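Local structure of rhamnonate dehydratase (Gibberella zeae PH-1, 3FXG) at residues 97-101 with 114-118; 67-71 with 135-140. The protein probably catalyses the dehydration of rhamnonate, as a magnesium-binding enzyme of the enolase superfamily. All coordinates share one frame; numbering follows the deposited sequence.

Overall arrangement
Both contacts belong to the N-terminal domain of an enolase-superfamily protein, the part that caps the barrel, and all their touching residues are buried. Contact 2 lies deeper, about 15 Å from the centre of the chain against about 22 Å for contact 1, and no other chain touches its segments. It packs strand 66-73 on helix 128-148 through aliphatic groups and one phenyl ring. Contact 1 joins helices 86-101 and 109-119, adds a selenium atom, an amide and a bridging water, and borders a neighbouring subunit. Their centres lie about 13 Å apart. Ile136 of contact 2 meets Phe97, Leu101 and Met116, making one continuous apolar core.

Contact 1: 97-101 with 114-118; sequences FERFL and EQMYR
Met116, present as selenomethionine, is the bump of this contact, and its side chain pushes into the hollow between Phe97, Phe100 and Leu101. Met116 CG lies 3.7 Å from Phe97 CD1 and 4.1 Å from Phe100 CD2, touching both rings. With CG beside the backbone N and SE anti to CA about the next bond (chi2 -171°), the selenium comes alongside the root of Phe97. Met116 SE stands 4.7 Å from the centroid of the Phe97 ring, 41° off its normal, an oblique Met-aromatic contact. Leu101 CD2 reaches to 4.4 Å from Met116 SE and closes the hollow. The Phe97 ring points its edge at the backbone of helix 109-119, with CE1 3.5 Å from Met116 O and close to in line with the ring plane.

Phe100 fills the next notch, between Gln115 and Met116. Gln115 O lies over one face of its ring, while Arg99 CG packs on the opposite face. The extended Gln115 side chain carries its amide past the base of Phe100. There one water donates to both Gln115 OE1, at 2.6 Å, and Phe100 O, at 2.7 Å; no direct hydrogen bond crosses between the segments.

This is side-by-side packing of two consecutive, nearly antiparallel helices (160°, segment axes 9.8 Å apart) of the enolase-superfamily N-terminal domain. Tyr52 of the second subunit stacks edge-to-face with Phe100, and Trp49 of that subunit packs on Gln115, lining a subunit interface. Phe97 also packs on Val132 and Ile133 of helix 128-148, and Leu101 reaches Ile11 and Ile14 of strand 11-19.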
loop_
_atom_site.group_PDB
_atom_site.type_symbol
_atom_site.label_atom_id
_atom_site.label_comp_id
_atom_site.label_asym_id
_atom_site.label_seq_id
_atom_site.Cartn_x
_atom_site.Cartn_y
_atom_site.Cartn_z
ATOM N N PHE A 97 3.379 -28.894 32.475
ATOM C CA PHE A 97 1.930 -28.804 32.368
ATOM C C PHE A 97 1.038 -29.446 33.425
ATOM O O PHE A 97 -0.079 -28.978 33.644
ATOM C CB PHE A 97 1.524 -29.265 30.964
ATOM C CG PHE A 97 2.253 -28.535 29.872
ATOM C CD1 PHE A 97 2.158 -27.147 29.767
ATOM C CD2 PHE A 97 3.080 -29.217 28.985
ATOM C CE1 PHE A 97 2.881 -26.452 28.798
ATOM C CE2 PHE A 97 3.807 -28.532 28.013
ATOM C CZ PHE A 97 3.708 -27.145 27.920
ATOM N N GLU A 98 1.514 -30.486 34.101
ATOM C CA GLU A 98 0.683 -31.143 35.108
ATOM C C GLU A 98 0.128 -30.174 36.155
ATOM O O GLU A 98 -1.010 -30.323 36.603
ATOM C CB GLU A 98 1.462 -32.263 35.807
ATOM C CG GLU A 98 0.589 -33.130 36.706
ATOM C CD GLU A 98 1.308 -34.362 37.232
ATOM O OE1 GLU A 98 2.246 -34.850 36.564
ATOM O OE2 GLU A 98 0.920 -34.858 38.309
ATOM N N ARG A 99 0.921 -29.174 36.524
ATOM C CA ARG A 99 0.512 -28.197 37.532
ATOM C C ARG A 99 -0.780 -27.446 37.206
ATOM O O ARG A 99 -1.494 -27.016 38.109
ATOM C CB ARG A 99 1.635 -27.178 37.763
ATOM C CG ARG A 99 1.818 -26.160 36.638
ATOM C CD ARG A 99 3.065 -25.307 36.876
ATOM N NE ARG A 99 4.291 -26.085 36.699
ATOM C CZ ARG A 99 5.490 -25.707 37.131
ATOM N NH1 ARG A 99 5.635 -24.556 37.776
ATOM N NH2 ARG A 99 6.548 -26.479 36.919
ATOM N N PHE A 100 -1.079 -27.280 35.922
ATOM C CA PHE A 100 -2.284 -26.556 35.522
ATOM C C PHE A 100 -3.513 -27.454 35.454
ATOM O O PHE A 100 -4.648 -26.972 35.484
ATOM C CB PHE A 100 -2.077 -25.921 34.146
ATOM C CG PHE A 100 -0.861 -25.054 34.056
ATOM C CD1 PHE A 100 -0.824 -23.818 34.692
ATOM C CD2 PHE A 100 0.260 -25.479 33.350
ATOM C CE1 PHE A 100 0.312 -23.016 34.626
ATOM C CE2 PHE A 100 1.402 -24.684 33.280
ATOM C CZ PHE A 100 1.427 -23.450 33.919
ATOM N N LEU A 101 -3.281 -28.757 35.379
ATOM C CA LEU A 101 -4.367 -29.717 35.236
ATOM C C LEU A 101 -4.949 -30.340 36.499
ATOM O O LEU A 101 -6.167 -30.460 36.620
ATOM C CB LEU A 101 -3.913 -30.837 34.300
ATOM C CG LEU A 101 -3.309 -30.372 32.972
ATOM C CD1 LEU A 101 -2.685 -31.555 32.255
ATOM C CD2 LEU A 101 -4.383 -29.713 32.118
ATOM N N GLU A 114 -4.944 -21.579 27.377
ATOM C CA GLU A 114 -4.278 -20.289 27.515
ATOM C C GLU A 114 -3.167 -20.371 28.549
ATOM O O GLU A 114 -2.097 -19.794 28.367
ATOM C CB GLU A 114 -5.275 -19.202 27.926
ATOM C CG GLU A 114 -6.370 -18.945 26.898
ATOM C CD GLU A 114 -5.815 -18.560 25.542
ATOM O OE1 GLU A 114 -4.991 -17.623 25.485
ATOM O OE2 GLU A 114 -6.207 -19.186 24.533
ATOM N N GLN A 115 -3.416 -21.089 29.639
ATOM C CA GLN A 115 -2.402 -21.215 30.677
ATOM C C GLN A 115 -1.186 -21.992 30.180
ATOM O O GLN A 115 -0.052 -21.543 30.328
ATOM C CB GLN A 115 -2.987 -21.887 31.923
ATOM C CG GLN A 115 -4.071 -21.053 32.605
ATOM C CD GLN A 115 -4.539 -21.656 33.911
ATOM O OE1 GLN A 115 -4.663 -22.874 34.034
ATOM N NE2 GLN A 115 -4.819 -20.802 34.894
HETATM N N MSE A 116 -1.415 -23.155 29.582
HETATM C CA MSE A 116 -0.304 -23.953 29.088
HETATM C C MSE A 116 0.462 -23.228 27.987
HETATM O O MSE A 116 1.692 -23.265 27.949
HETATM C CB MSE A 116 -0.805 -25.306 28.567
HETATM C CG MSE A 116 -1.392 -26.212 29.645
HETATM SE SE MSE A 116 -1.755 -27.995 28.973
HETATM C CE MSE A 116 -3.467 -27.662 28.136
ATOM N N TYR A 117 -0.260 -22.558 27.094
ATOM C CA TYR A 117 0.391 -21.852 25.995
ATOM C C TYR A 117 1.179 -20.629 26.460
ATOM O O TYR A 117 2.346 -20.462 26.110
ATOM C CB TYR A 117 -0.639 -21.409 24.949
ATOM C CG TYR A 117 0.003 -20.798 23.721
ATOM C CD1 TYR A 117 0.456 -21.601 22.674
ATOM C CD2 TYR A 117 0.205 -19.419 23.630
ATOM C CE1 TYR A 117 1.102 -21.042 21.561
ATOM C CE2 TYR A 117 0.852 -18.853 22.530
ATOM C CZ TYR A 117 1.295 -19.669 21.499
ATOM O OH TYR A 117 1.927 -19.113 20.407
ATOM N N ARG A 118 0.546 -19.770 27.248
ATOM C CA ARG A 118 1.225 -18.567 27.703
ATOM C C ARG A 118 2.335 -18.841 28.714
ATOM O O ARG A 118 3.323 -18.115 28.760
ATOM C CB ARG A 118 0.201 -17.560 28.252
ATOM C CG ARG A 118 -0.701 -16.985 27.149
ATOM C CD ARG A 118 -1.718 -15.974 27.671
ATOM N NE ARG A 118 -1.124 -14.712 28.122
ATOM C CZ ARG A 118 -0.649 -13.761 27.319
ATOM N NH1 ARG A 118 -0.679 -13.908 25.999
ATOM N NH2 ARG A 118 -0.173 -12.635 27.837
HETATM O O HOH W 1 -5.374 -24.452 36.009
#

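Contact 2: 67-71 with 135-140; sequences FLVEI and VIDLAL
Ile71 and Ala139 meet closely, with Ile71 CD1 3.6 Å from Ala139 CB. Ile71 CD1 also sits 3.6 Å from Ile136 O and 3.8 Å from Leu140 CD2, so it plugs a pocket on one turn of the helix. An extended chain (chi2 176°) carries CD1 that far from the strand. Two residues back along the strand, Val69 points its CG2 at Val135 CG1, 3.7 Å away, while its CG1 lies 4.2 Å from Ala139 CB. At the other end Phe67 meets Val135 from the opposite direction: its CZ comes within 3.5 Å of Val135 CG2, obliquely to the ring. The small side chain of Ala139 is consistent with the close approach, 8.1 Å and 43° between the segment axes.

Outside this layer, backbone hydrogen bonds hold the strand in its sheet: Phe67, Val69 and Ile71 pair with Gly83, Ala81 and Gly79, whereas Leu68 and Glu70 pair with Phe17 and Arg15. Glu70, turned from the helix, also forms a salt bridge with Arg15. In this enolase-superfamily alpha+beta domain, helix 128-148 packs on one face of the antiparallel sheet, over strand 66-73 and its neighbours 11-19 and 78-84, with helix 86-101 beside it touching Phe67 through Ala89 and Cys90.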
loop_
_atom_site.group_PDB
_atom_site.type_symbol
_atom_site.label_atom_id
_atom_site.label_comp_id
_atom_site.label_asym_id
_atom_site.label_seq_id
_atom_site.Cartn_x
_atom_site.Cartn_y
_atom_site.Cartn_z
ATOM N N PHE A 67 3.909 -40.873 21.881
ATOM C CA PHE A 67 3.636 -40.918 23.312
ATOM C C PHE A 67 2.129 -40.892 23.533
ATOM O O PHE A 67 1.364 -40.553 22.625
ATOM C CB PHE A 67 4.342 -39.764 24.059
ATOM C CG PHE A 67 3.677 -38.414 23.923
ATOM C CD1 PHE A 67 3.055 -37.822 25.022
ATOM C CD2 PHE A 67 3.730 -37.706 22.727
ATOM C CE1 PHE A 67 2.499 -36.538 24.934
ATOM C CE2 PHE A 67 3.179 -36.423 22.625
ATOM C CZ PHE A 67 2.563 -35.839 23.731
ATOM N N LEU A 68 1.705 -41.289 24.727
ATOM C CA LEU A 68 0.290 -41.328 25.070
ATOM C C LEU A 68 0.052 -40.607 26.384
ATOM O O LEU A 68 0.842 -40.720 27.321
ATOM C CB LEU A 68 -0.184 -42.779 25.211
ATOM C CG LEU A 68 -1.631 -42.984 25.669
ATOM C CD1 LEU A 68 -2.559 -42.890 24.473
ATOM C CD2 LEU A 68 -1.780 -44.345 26.333
ATOM N N VAL A 69 -1.046 -39.871 26.452
ATOM C CA VAL A 69 -1.398 -39.152 27.663
ATOM C C VAL A 69 -2.744 -39.650 28.169
ATOM O O VAL A 69 -3.682 -39.821 27.391
ATOM C CB VAL A 69 -1.496 -37.631 27.404
ATOM C CG1 VAL A 69 -2.104 -36.932 28.610
ATOM C CG2 VAL A 69 -0.114 -37.066 27.105
ATOM N N GLU A 70 -2.830 -39.901 29.471
ATOM C CA GLU A 70 -4.082 -40.337 30.076
ATOM C C GLU A 70 -4.451 -39.326 31.152
ATOM O O GLU A 70 -3.612 -38.946 31.966
ATOM C CB GLU A 70 -3.947 -41.719 30.730
ATOM C CG GLU A 70 -3.594 -42.865 29.792
ATOM C CD GLU A 70 -3.705 -44.224 30.479
ATOM O OE1 GLU A 70 -3.205 -44.357 31.614
ATOM O OE2 GLU A 70 -4.284 -45.158 29.886
ATOM N N ILE A 71 -5.700 -38.877 31.143
ATOM C CA ILE A 71 -6.162 -37.935 32.150
ATOM C C ILE A 71 -7.340 -38.598 32.855
ATOM O O ILE A 71 -8.354 -38.900 32.230
ATOM C CB ILE A 71 -6.605 -36.602 31.516
ATOM C CG1 ILE A 71 -5.415 -35.956 30.799
ATOM C CG2 ILE A 71 -7.149 -35.663 32.595
ATOM C CD1 ILE A 71 -5.765 -34.675 30.052
ATOM N N VAL A 135 -1.729 -32.772 22.554
ATOM C CA VAL A 135 -2.135 -34.096 23.004
ATOM C C VAL A 135 -2.886 -34.033 24.332
ATOM O O VAL A 135 -3.835 -34.787 24.555
ATOM C CB VAL A 135 -0.912 -35.030 23.128
ATOM C CG1 VAL A 135 -1.346 -36.395 23.633
ATOM C CG2 VAL A 135 -0.236 -35.169 21.767
ATOM N N ILE A 136 -2.467 -33.134 25.214
ATOM C CA ILE A 136 -3.137 -32.989 26.502
ATOM C C ILE A 136 -4.560 -32.485 26.270
ATOM O O ILE A 136 -5.512 -32.972 26.884
ATOM C CB ILE A 136 -2.382 -31.998 27.417
ATOM C CG1 ILE A 136 -1.051 -32.614 27.856
ATOM C CG2 ILE A 136 -3.243 -31.638 28.625
ATOM C CD1 ILE A 136 -0.143 -31.656 28.623
ATOM N N ASP A 137 -4.697 -31.510 25.376
ATOM C CA ASP A 137 -6.001 -30.943 25.053
ATOM C C ASP A 137 -6.914 -32.013 24.470
ATOM O O ASP A 137 -8.082 -32.098 24.837
ATOM C CB ASP A 137 -5.850 -29.795 24.047
ATOM C CG ASP A 137 -7.172 -29.108 23.741
ATOM O OD1 ASP A 137 -7.721 -28.431 24.638
ATOM O OD2 ASP A 137 -7.666 -29.245 22.603
ATOM N N LEU A 138 -6.383 -32.824 23.558
ATOM C CA LEU A 138 -7.167 -33.887 22.939
ATOM C C LEU A 138 -7.611 -34.903 23.993
ATOM O O LEU A 138 -8.728 -35.418 23.935
ATOM C CB LEU A 138 -6.355 -34.577 21.834
ATOM C CG LEU A 138 -6.128 -33.736 20.566
ATOM C CD1 LEU A 138 -5.158 -34.443 19.622
ATOM C CD2 LEU A 138 -7.464 -33.495 19.872
ATOM N N ALA A 139 -6.742 -35.186 24.960
ATOM C CA ALA A 139 -7.091 -36.123 26.027
ATOM C C ALA A 139 -8.223 -35.520 26.855
ATOM O O ALA A 139 -9.097 -36.233 27.341
ATOM C CB ALA A 139 -5.875 -36.405 26.912
ATOM N N LEU A 140 -8.204 -34.201 27.013
ATOM C CA LEU A 140 -9.248 -33.518 27.763
ATOM C C LEU A 140 -10.575 -33.674 27.032
ATOM O O LEU A 140 -11.598 -33.971 27.651
ATOM C CB LEU A 140 -8.915 -32.030 27.930
ATOM C CG LEU A 140 -7.885 -31.663 29.001
ATOM C CD1 LEU A 140 -7.574 -30.173 28.921
ATOM C CD2 LEU A 140 -8.428 -32.020 30.386
#